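Local structure of ribonucleoside-diphosphate reductase, alpha chain (Actinobacillus ureae ATCC 25976, 6DQX) at residues D217-M222 against Q231-L236; L351-Y356 against A510-Y515; E322-S327 against R338-H343. The protein probably catalyses the reduction of ribonucleoside diphosphates to deoxyribonucleotides, as the catalytic alpha subunit of a class Id ribonucleotide reductase. One frame throughout, in Å; residues are numbered along the deposited sequence.

Interaction 1 of 3, residues D217-M222 against Q231-L236. With EDO (1,2-ethanediol), chain G.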
loop_
_atom_site.group_PDB
_atom_site.type_symbol
_atom_site.label_atom_id
_atom_site.label_comp_id
_atom_site.label_asym_id
_atom_site.label_seq_id
_atom_site.Cartn_x
_atom_site.Cartn_y
_atom_site.Cartn_z
ATOM N N ASP A 217 15.872 28.451 13.009
ATOM C CA ASP A 217 16.959 28.205 13.984
ATOM C C ASP A 217 18.007 27.226 13.430
ATOM O O ASP A 217 19.200 27.430 13.632
ATOM C CB ASP A 217 16.406 27.710 15.329
ATOM C CG ASP A 217 15.631 28.765 16.074
ATOM O OD1 ASP A 217 15.828 29.970 15.814
ATOM O OD2 ASP A 217 14.824 28.394 16.958
ATOM N N TRP A 218 17.561 26.188 12.713
ATOM C CA TRP A 218 18.457 25.244 12.041
ATOM C C TRP A 218 19.377 25.968 11.054
ATOM O O TRP A 218 20.607 25.766 11.063
ATOM C CB TRP A 218 17.670 24.123 11.321
ATOM C CG TRP A 218 18.541 22.981 10.883
ATOM C CD1 TRP A 218 18.752 21.826 11.562
ATOM C CD2 TRP A 218 19.324 22.894 9.689
ATOM N NE1 TRP A 218 19.621 21.023 10.874
ATOM C CE2 TRP A 218 19.991 21.658 9.719
ATOM C CE3 TRP A 218 19.533 23.747 8.598
ATOM C CZ2 TRP A 218 20.849 21.245 8.697
ATOM C CZ3 TRP A 218 20.386 23.347 7.589
ATOM C CH2 TRP A 218 21.032 22.093 7.641
ATOM N N LEU A 219 18.793 26.800 10.193
ATOM C CA LEU A 219 19.587 27.576 9.243
ATOM C C LEU A 219 20.510 28.583 9.908
ATOM O O LEU A 219 21.617 28.784 9.406
ATOM C CB LEU A 219 18.720 28.306 8.219
ATOM C CG LEU A 219 18.225 27.495 7.045
ATOM C CD1 LEU A 219 17.176 28.338 6.320
ATOM C CD2 LEU A 219 19.340 27.080 6.101
ATOM N N GLU A 220 20.085 29.209 11.007
ATOM C CA GLU A 220 20.983 30.130 11.739
ATOM C C GLU A 220 22.182 29.400 12.375
ATOM O O GLU A 220 23.296 29.940 12.410
ATOM C CB GLU A 220 20.235 30.937 12.798
ATOM C CG GLU A 220 19.303 32.008 12.218
ATOM C CD GLU A 220 20.030 33.082 11.416
ATOM O OE1 GLU A 220 21.104 33.551 11.864
ATOM O OE2 GLU A 220 19.532 33.450 10.327
ATOM N N SER A 221 21.944 28.187 12.865
ATOM C CA SER A 221 23.012 27.322 13.374
ATOM C C SER A 221 23.993 26.958 12.266
ATOM O O SER A 221 25.201 27.017 12.482
ATOM C CB SER A 221 22.424 26.061 14.034
ATOM O OG SER A 221 23.436 25.207 14.538
ATOM N N MET A 222 23.473 26.598 11.091
ATOM C CA MET A 222 24.278 26.314 9.890
ATOM C C MET A 222 25.141 27.517 9.456
ATOM O O MET A 222 26.349 27.377 9.170
ATOM C CB MET A 222 23.356 25.908 8.738
ATOM C CG MET A 222 24.031 25.318 7.519
ATOM S SD MET A 222 24.741 26.465 6.328
ATOM C CE MET A 222 23.280 27.274 5.658
ATOM N N GLN A 231 27.595 20.548 6.124
ATOM C CA GLN A 231 27.716 19.432 5.149
ATOM C C GLN A 231 26.385 18.878 4.650
ATOM O O GLN A 231 26.266 18.486 3.496
ATOM C CB GLN A 231 28.599 18.260 5.664
ATOM C CG GLN A 231 29.941 18.118 4.928
ATOM C CD GLN A 231 29.812 18.084 3.399
ATOM O OE1 GLN A 231 28.810 17.597 2.850
ATOM N NE2 GLN A 231 30.828 18.614 2.702
ATOM N N LEU A 232 25.398 18.812 5.531
ATOM C CA LEU A 232 24.068 18.367 5.140
ATOM C C LEU A 232 23.449 19.356 4.151
ATOM O O LEU A 232 22.909 18.956 3.133
ATOM C CB LEU A 232 23.181 18.218 6.372
ATOM C CG LEU A 232 21.821 17.555 6.163
ATOM C CD1 LEU A 232 21.981 16.088 5.794
ATOM C CD2 LEU A 232 20.989 17.682 7.432
ATOM N N TRP A 233 23.550 20.648 4.458
ATOM C CA TRP A 233 22.996 21.686 3.593
ATOM C C TRP A 233 23.678 21.623 2.243
ATOM O O TRP A 233 23.010 21.672 1.219
ATOM C CB TRP A 233 23.160 23.053 4.239
ATOM C CG TRP A 233 22.517 24.187 3.497
ATOM C CD1 TRP A 233 23.146 25.254 2.925
ATOM C CD2 TRP A 233 21.117 24.380 3.273
ATOM N NE1 TRP A 233 22.222 26.100 2.345
ATOM C CE2 TRP A 233 20.970 25.591 2.549
ATOM C CE3 TRP A 233 19.969 23.656 3.615
ATOM C CZ2 TRP A 233 19.722 26.079 2.150
ATOM C CZ3 TRP A 233 18.722 24.144 3.208
ATOM C CH2 TRP A 233 18.615 25.346 2.485
ATOM N N ALA A 234 25.005 21.476 2.246
ATOM C CA ALA A 234 25.767 21.334 0.993
ATOM C C ALA A 234 25.282 20.167 0.146
ATOM O O ALA A 234 25.127 20.301 -1.059
ATOM C CB ALA A 234 27.264 21.201 1.277
ATOM N N LYS A 235 25.026 19.026 0.782
ATOM C CA LYS A 235 24.507 17.857 0.078
ATOM C C LYS A 235 23.103 18.114 -0.512
ATOM O O LYS A 235 22.824 17.741 -1.635
ATOM C CB LYS A 235 24.495 16.633 1.013
ATOM C CG LYS A 235 24.101 15.353 0.306
ATOM C CD LYS A 235 24.143 14.115 1.193
ATOM C CE LYS A 235 23.693 12.908 0.373
ATOM N NZ LYS A 235 23.838 11.610 1.089
ATOM N N LEU A 236 22.228 18.761 0.253
ATOM C CA LEU A 236 20.888 19.101 -0.242
ATOM C C LEU A 236 20.977 19.967 -1.504
ATOM O O LEU A 236 20.325 19.676 -2.513
ATOM C CB LEU A 236 20.082 19.801 0.862
ATOM C CG LEU A 236 18.593 20.030 0.584
ATOM C CD1 LEU A 236 17.837 20.196 1.899
ATOM C CD2 LEU A 236 18.377 21.229 -0.332
HETATM C C1 EDO G . 20.849 18.023 12.033
HETATM O O1 EDO G . 20.174 18.837 12.994
HETATM C C2 EDO G . 19.754 17.305 11.258
HETATM O O2 EDO G . 20.064 16.257 10.321
#

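Interaction 2 of 3, residues L351-Y356 against A510-Y515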
loop_
_atom_site.group_PDB
_atom_site.type_symbol
_atom_site.label_atom_id
_atom_site.label_comp_id
_atom_site.label_asym_id
_atom_site.label_seq_id
_atom_site.Cartn_x
_atom_site.Cartn_y
_atom_site.Cartn_z
ATOM N N LEU A 351 -2.247 33.943 -13.595
ATOM C CA LEU A 351 -1.288 33.684 -14.681
ATOM C C LEU A 351 -1.144 34.936 -15.529
ATOM O O LEU A 351 -1.845 35.922 -15.310
ATOM C CB LEU A 351 -1.721 32.469 -15.516
ATOM C CG LEU A 351 -3.182 32.363 -15.930
ATOM C CD1 LEU A 351 -3.522 33.252 -17.097
ATOM C CD2 LEU A 351 -3.516 30.903 -16.278
ATOM N N GLY A 352 -0.167 34.931 -16.428
ATOM C CA GLY A 352 0.015 36.039 -17.346
ATOM C C GLY A 352 0.718 37.238 -16.747
ATOM O O GLY A 352 0.579 38.337 -17.280
ATOM N N TRP A 353 1.445 37.064 -15.640
ATOM C CA TRP A 353 2.227 38.174 -15.054
ATOM C C TRP A 353 3.239 38.756 -16.048
ATOM O O TRP A 353 3.258 39.968 -16.296
ATOM C CB TRP A 353 2.968 37.669 -13.819
ATOM C CG TRP A 353 3.973 38.584 -13.153
ATOM C CD1 TRP A 353 5.242 38.240 -12.765
ATOM C CD2 TRP A 353 3.800 39.961 -12.767
ATOM N NE1 TRP A 353 5.870 39.314 -12.156
ATOM C CE2 TRP A 353 5.001 40.376 -12.137
ATOM C CE3 TRP A 353 2.743 40.870 -12.865
ATOM C CZ2 TRP A 353 5.187 41.691 -11.640
ATOM C CZ3 TRP A 353 2.947 42.196 -12.382
ATOM C CH2 TRP A 353 4.149 42.566 -11.770
ATOM N N HIS A 354 4.085 37.898 -16.625
ATOM C CA HIS A 354 5.084 38.394 -17.567
ATOM C C HIS A 354 4.409 38.983 -18.813
ATOM O O HIS A 354 4.827 40.046 -19.314
ATOM C CB HIS A 354 6.080 37.310 -17.936
ATOM C CG HIS A 354 7.349 37.832 -18.510
ATOM N ND1 HIS A 354 8.294 37.008 -19.082
ATOM C CD2 HIS A 354 7.855 39.093 -18.583
ATOM C CE1 HIS A 354 9.324 37.732 -19.480
ATOM N NE2 HIS A 354 9.081 39.000 -19.195
ATOM N N SER A 355 3.330 38.331 -19.263
ATOM C CA SER A 355 2.507 38.883 -20.327
ATOM C C SER A 355 2.025 40.307 -20.049
ATOM O O SER A 355 2.126 41.171 -20.926
ATOM C CB SER A 355 1.317 37.980 -20.668
ATOM O OG SER A 355 1.780 36.746 -21.208
ATOM N N TYR A 356 1.469 40.536 -18.861
ATOM C CA TYR A 356 1.062 41.881 -18.482
ATOM C C TYR A 356 2.241 42.862 -18.573
ATOM O O TYR A 356 2.094 43.964 -19.120
ATOM C CB TYR A 356 0.454 41.891 -17.078
ATOM C CG TYR A 356 0.099 43.268 -16.602
ATOM C CD1 TYR A 356 -1.049 43.896 -17.051
ATOM C CD2 TYR A 356 0.933 43.961 -15.739
ATOM C CE1 TYR A 356 -1.374 45.179 -16.641
ATOM C CE2 TYR A 356 0.612 45.243 -15.317
ATOM C CZ TYR A 356 -0.544 45.848 -15.780
ATOM O OH TYR A 356 -0.886 47.126 -15.372
ATOM N N ALA A 510 8.868 37.597 -2.614
ATOM C CA ALA A 510 8.884 38.101 -1.243
ATOM C C ALA A 510 7.963 39.296 -1.093
ATOM O O ALA A 510 7.232 39.386 -0.103
ATOM C CB ALA A 510 10.298 38.461 -0.805
ATOM N N GLN A 511 7.982 40.182 -2.090
ATOM C CA GLN A 511 7.165 41.383 -2.067
ATOM C C GLN A 511 5.679 41.091 -2.069
ATOM O O GLN A 511 4.947 41.678 -1.275
ATOM C CB GLN A 511 7.532 42.307 -3.216
ATOM C CG GLN A 511 6.737 43.603 -3.257
ATOM C CD GLN A 511 6.853 44.354 -4.582
ATOM O OE1 GLN A 511 7.142 43.775 -5.639
ATOM N NE2 GLN A 511 6.631 45.673 -4.519
ATOM N N ARG A 512 5.220 40.189 -2.960
ATOM C CA ARG A 512 3.801 39.882 -3.039
ATOM C C ARG A 512 3.294 38.935 -1.927
ATOM O O ARG A 512 2.091 38.892 -1.683
ATOM C CB ARG A 512 3.417 39.378 -4.436
ATOM C CG ARG A 512 3.867 37.945 -4.768
ATOM C CD ARG A 512 3.359 37.516 -6.140
ATOM N NE ARG A 512 4.134 38.064 -7.230
ATOM C CZ ARG A 512 5.240 37.535 -7.759
ATOM N NH1 ARG A 512 5.769 36.393 -7.333
ATOM N NH2 ARG A 512 5.834 38.150 -8.753
ATOM N N GLN A 513 4.201 38.239 -1.241
ATOM C CA GLN A 513 3.812 37.285 -0.203
ATOM C C GLN A 513 2.949 37.889 0.887
ATOM O O GLN A 513 2.071 37.194 1.405
ATOM C CB GLN A 513 5.007 36.569 0.401
ATOM C CG GLN A 513 4.666 35.373 1.298
ATOM C CD GLN A 513 3.814 34.323 0.594
ATOM O OE1 GLN A 513 4.282 33.640 -0.305
ATOM N NE2 GLN A 513 2.540 34.220 0.992
ATOM N N LYS A 514 3.147 39.171 1.219
ATOM C CA LYS A 514 2.314 39.783 2.254
ATOM C C LYS A 514 0.833 39.843 1.897
ATOM O O LYS A 514 -0.022 39.952 2.797
ATOM C CB LYS A 514 2.819 41.183 2.654
ATOM C CG LYS A 514 2.572 42.276 1.631
ATOM C CD LYS A 514 3.159 43.606 2.095
ATOM C CE LYS A 514 4.669 43.638 1.942
ATOM N NZ LYS A 514 5.117 43.651 0.527
ATOM N N TYR A 515 0.513 39.764 0.600
ATOM C CA TYR A 515 -0.862 39.781 0.128
ATOM C C TYR A 515 -1.475 38.407 -0.154
ATOM O O TYR A 515 -2.600 38.340 -0.642
ATOM C CB TYR A 515 -0.919 40.569 -1.170
ATOM C CG TYR A 515 -0.414 41.967 -1.009
ATOM C CD1 TYR A 515 -1.060 42.838 -0.159
ATOM C CD2 TYR A 515 0.710 42.415 -1.694
ATOM C CE1 TYR A 515 -0.601 44.152 0.013
ATOM C CE2 TYR A 515 1.187 43.723 -1.513
ATOM C CZ TYR A 515 0.502 44.576 -0.688
ATOM O OH TYR A 515 0.951 45.876 -0.502
#

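Interaction 3 of 3, residues E322-S327 against R338-H343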
loop_
_atom_site.group_PDB
_atom_site.type_symbol
_atom_site.label_atom_id
_atom_site.label_comp_id
_atom_site.label_asym_id
_atom_site.label_seq_id
_atom_site.Cartn_x
_atom_site.Cartn_y
_atom_site.Cartn_z
ATOM N N GLU A 322 -19.285 21.291 -3.861
ATOM C CA GLU A 322 -19.322 20.034 -4.620
ATOM C C GLU A 322 -18.398 18.961 -4.053
ATOM O O GLU A 322 -18.810 17.785 -3.912
ATOM C CB GLU A 322 -19.003 20.232 -6.106
ATOM C CG GLU A 322 -19.024 18.916 -6.867
ATOM C CD GLU A 322 -18.866 19.071 -8.343
ATOM O OE1 GLU A 322 -19.872 19.395 -8.989
ATOM O OE2 GLU A 322 -17.742 18.854 -8.846
ATOM N N PHE A 323 -17.144 19.329 -3.763
ATOM C CA PHE A 323 -16.246 18.372 -3.151
ATOM C C PHE A 323 -16.868 17.820 -1.865
ATOM O O PHE A 323 -16.835 16.601 -1.637
ATOM C CB PHE A 323 -14.839 18.922 -2.875
ATOM C CG PHE A 323 -14.033 18.026 -1.999
ATOM C CD1 PHE A 323 -13.379 16.911 -2.538
ATOM C CD2 PHE A 323 -13.997 18.218 -0.626
ATOM C CE1 PHE A 323 -12.689 16.039 -1.715
ATOM C CE2 PHE A 323 -13.303 17.342 0.203
ATOM C CZ PHE A 323 -12.645 16.257 -0.342
ATOM N N ILE A 324 -17.400 18.699 -1.025
ATOM C CA ILE A 324 -17.998 18.265 0.244
ATOM C C ILE A 324 -19.118 17.261 -0.050
ATOM O O ILE A 324 -19.134 16.191 0.566
ATOM C CB ILE A 324 -18.455 19.472 1.099
ATOM C CG1 ILE A 324 -17.225 20.228 1.634
ATOM C CG2 ILE A 324 -19.366 19.064 2.274
ATOM C CD1 ILE A 324 -17.498 21.678 1.964
ATOM N N GLU A 325 -20.021 17.590 -0.974
ATOM C CA GLU A 325 -21.184 16.715 -1.274
ATOM C C GLU A 325 -20.738 15.350 -1.821
ATOM O O GLU A 325 -21.274 14.301 -1.423
ATOM C CB GLU A 325 -22.140 17.407 -2.255
ATOM C CG GLU A 325 -23.396 16.641 -2.674
ATOM C CD GLU A 325 -24.280 16.205 -1.509
ATOM O OE1 GLU A 325 -24.990 15.184 -1.672
ATOM O OE2 GLU A 325 -24.271 16.866 -0.436
ATOM N N LYS A 326 -19.764 15.371 -2.727
ATOM C CA LYS A 326 -19.251 14.151 -3.351
ATOM C C LYS A 326 -18.469 13.265 -2.402
ATOM O O LYS A 326 -18.572 12.022 -2.475
ATOM C CB LYS A 326 -18.370 14.486 -4.559
ATOM C CG LYS A 326 -19.138 14.942 -5.777
ATOM C CD LYS A 326 -18.193 15.054 -6.961
ATOM C CE LYS A 326 -18.926 15.230 -8.270
ATOM N NZ LYS A 326 -17.938 15.080 -9.379
ATOM N N SER A 327 -17.667 13.887 -1.537
ATOM C CA SER A 327 -16.813 13.151 -0.605
ATOM C C SER A 327 -17.509 12.579 0.620
ATOM O O SER A 327 -16.904 11.767 1.318
ATOM C CB SER A 327 -15.637 14.015 -0.132
ATOM O OG SER A 327 -16.091 15.136 0.579
ATOM N N ARG A 338 -13.931 16.144 6.222
ATOM C CA ARG A 338 -13.937 16.901 7.461
ATOM C C ARG A 338 -13.233 18.256 7.264
ATOM O O ARG A 338 -13.778 19.317 7.605
ATOM C CB ARG A 338 -13.262 16.120 8.588
ATOM C CG ARG A 338 -13.209 16.877 9.900
ATOM C CD ARG A 338 -12.734 15.995 11.025
ATOM N NE ARG A 338 -12.428 16.769 12.217
ATOM C CZ ARG A 338 -13.322 17.250 13.089
ATOM N NH1 ARG A 338 -14.623 17.081 12.932
ATOM N NH2 ARG A 338 -12.887 17.926 14.135
ATOM N N PHE A 339 -12.039 18.218 6.695
ATOM C CA PHE A 339 -11.308 19.456 6.448
ATOM C C PHE A 339 -12.076 20.441 5.612
ATOM O O PHE A 339 -12.205 21.609 5.995
ATOM C CB PHE A 339 -9.937 19.202 5.774
ATOM C CG PHE A 339 -9.159 20.470 5.546
ATOM C CD1 PHE A 339 -9.381 21.232 4.416
ATOM C CD2 PHE A 339 -8.230 20.899 6.481
ATOM C CE1 PHE A 339 -8.663 22.399 4.179
ATOM C CE2 PHE A 339 -7.521 22.079 6.281
ATOM C CZ PHE A 339 -7.741 22.827 5.135
ATOM N N ALA A 340 -12.561 19.998 4.461
ATOM C CA ALA A 340 -13.312 20.865 3.568
ATOM C C ALA A 340 -14.539 21.464 4.266
ATOM O O ALA A 340 -14.752 22.666 4.186
ATOM C CB ALA A 340 -13.754 20.150 2.323
ATOM N N THR A 341 -15.293 20.624 4.958
ATOM C CA THR A 341 -16.477 21.080 5.725
ATOM C C THR A 341 -16.139 22.202 6.731
ATOM O O THR A 341 -16.865 23.197 6.839
ATOM C CB THR A 341 -17.134 19.911 6.464
ATOM O OG1 THR A 341 -17.523 18.946 5.481
ATOM C CG2 THR A 341 -18.384 20.403 7.267
ATOM N N ARG A 342 -15.052 22.037 7.478
ATOM C CA ARG A 342 -14.742 22.959 8.547
ATOM C C ARG A 342 -13.965 24.208 8.137
ATOM O O ARG A 342 -14.081 25.237 8.803
ATOM C CB ARG A 342 -14.022 22.224 9.656
ATOM C CG ARG A 342 -14.842 21.065 10.183
ATOM C CD ARG A 342 -14.042 20.221 11.132
ATOM N NE ARG A 342 -13.876 20.807 12.448
ATOM C CZ ARG A 342 -12.723 21.101 13.057
ATOM N NH1 ARG A 342 -11.532 20.913 12.507
ATOM N NH2 ARG A 342 -12.778 21.581 14.283
ATOM N N HIS A 343 -13.160 24.103 7.069
ATOM C CA HIS A 343 -12.233 25.161 6.640
ATOM C C HIS A 343 -12.691 25.917 5.400
ATOM O O HIS A 343 -12.500 27.126 5.313
ATOM C CB HIS A 343 -10.849 24.558 6.306
ATOM C CG HIS A 343 -10.093 24.075 7.502
ATOM N ND1 HIS A 343 -10.370 22.894 8.164
ATOM C CD2 HIS A 343 -9.037 24.616 8.129
ATOM C CE1 HIS A 343 -9.515 22.754 9.170
ATOM N NE2 HIS A 343 -8.699 23.792 9.170
#

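Interaction 1 of 3, residues D217-M222 against Q231-L236
Two helices joined by a short connection on the outer layer of the ribonucleotide reductase barrel pack here through aromatic and aliphatic side chains, and the indole of Trp233 receives most of the contact. Met222 and Leu219, one turn apart on helix 216-223, cover a single face of that indole. The methyl CE of Met222 lies over the five-membered ring, 3.7 Å from its centroid, while CD2 of Leu219 sits almost straight above the six-membered ring, 3.9 Å from its centroid and 5° off the normal; both are CH-pi contacts. Bends at chi2 and chi3 fold the Met222 chain so that its methyl CE reaches Trp233 CD1 at 3.4 Å. The sulfur SD stands obliquely to the five-membered ring, completing a Met-aromatic contact. Trp218 adds its benzo side, with CZ3 4.0 Å from Trp233 CE3 and CZ2 3.8 Å from Leu232 CD2. Its pyrrole nitrogen points elsewhere: Trp218 NE1 makes a weak, bent hydrogen bond of 3.1 Å to O1 of a 1,2-ethanediol, probably from the crystallisation liquor, which also bonds Ile187 O and Tyr228 OH. The NE1 of Trp233 is satisfied by Asn536 OD1 of helix 532-544, which probably helps to fix the rotation of the indole. Leu540 of the same helix touches both Met222 and Leu219. The short axes lie 11.2 Å apart at 106°, a spacing bridged by large side chains. These two successive helices, crossing at nearly a right angle, form the helical connection from strand 209-213 to its parallel neighbour 247-249, a beta-alpha-beta crossover of the alpha/beta barrel.

Interaction 2 of 3, residues L351-Y356 against A510-Y515
Trp353 and Arg512 meet through nitrogen atoms, Trp353 NE1 lying 3.6 Å from Arg512 NH2, and they alone make the contact between residues 351-356 and 510-515. The guanidinium comes to the pyrrole end of the indole, Arg512 NH2 also standing 4.1 Å from Trp353 CD1, with the two planes steeply inclined at 76°. This is not a flat stack: Arg512 CZ is 5.2 Å from the centroid of the five-membered ring of Trp353, so any cation-pi attraction is at most weak. Both nitrogens are donors with partners elsewhere: Trp353 NE1 bonds to Gln508 OE1, one helical turn before Arg512, and Arg512 NH2 is hydrogen-bonded outside the two segments. Arg512 NE separately bonds Asn373 OD1. These bonds probably help to hold the indole and the guanidinium beside each other without a direct bond between them. Trp353 CA and Arg512 CA are 12.2 Å apart, and the torsions of Arg512 explain its reach: CG lies between the backbone N and the carbonyl carbon (chi1 74°), the chain is extended at chi2, and a bend at chi3 turns the guanidinium to the ring. Farther out, Gln511 bonds through OE1 to Asn373 ND2 and through NE2 to Met370 O, tying the same turn to helix 367-395. Gly352, with positive phi, occupies the N-cap of helix 353-359, and Gly352 O accepts from Tyr356 N at 2.9 Å. Ile376 touches Trp353 and Phe377 touches Arg512, placing helix 367-395 against both residues. The pair thus joins the start of helix 353-359, directly after barrel strand 347-351, to the C-terminal part of helix 502-513.

Interaction 3 of 3, residues E322-S327 against R338-H343
This is a close, mainly apolar helix-helix contact between the C-terminal part of helix 308-327 and helix 334-343, two consecutive helices lying beside strand 288-296 of the barrel sheet. Ala340 is at its centre. Its methyl CB meets Ile324 CG1 at 3.5 Å and also lies near the plane of the Phe323 ring, at the edge formed by CD2 and CE2, 3.5 Å from CD2. The small side chain permits a near approach of the backbones, Ile324 CA and Ala340 CA being 6.3 Å apart. Ile324 spreads its branches over the partner helix: CG1, placed beside its backbone N by a chi1 of -70°, carries CD1 to within 3.7 Å of Ala340 O, whereas CG2 turns to Thr341 OG1, also 3.7 Å away. That last pair is a van der Waals contact at the outer margin; Thr341 OG1 has its hydrogen bond with His337 O, one turn back.

Ser327 OG stands over one face of the Phe323 ring, displaced toward the rim. The same hydroxyl donates to Phe323 O at 2.8 Å, and this carbonyl also accepts from Ser327 N, so two bonds grip one oxygen. His337 ND1 bonds Ser327 OG as well, linking the helices close to their connection. On helix 334-343, His343 ND1 similarly adds a bond to Phe339 O, at 3.1 Å, beside the backbone bond from His343 N. Val289 of strand 288-296 touches both Phe323 and Ala340, closing the contact on the sheet side. With short axes 9.3 Å apart and running at 142°, the pair forms a roughly antiparallel helical hairpin, with an alanine in the pair of closest CA atoms, packed on the barrel sheet.

The three contacts occupy separate parts of the same barrel-containing chain and do not touch. Interactions 1 and 3 both join helices that follow one another closely in sequence, whereas interaction 2 brings together segments 154 residues apart. Interaction 2 lies nearest the middle of the chain, about 12 Å from its centre, against about 26 Å for interaction 1 and 21 Å for interaction 3. Its centre is about 29 Å from each of the others, which are themselves about 39 Å apart. Strand 347-351 leads from helix 334-343 of interaction 3 into interaction 2. All three lie away from the magnesium site at His65, although another bound magnesium ion is about 12 Å from the Trp218 side chain.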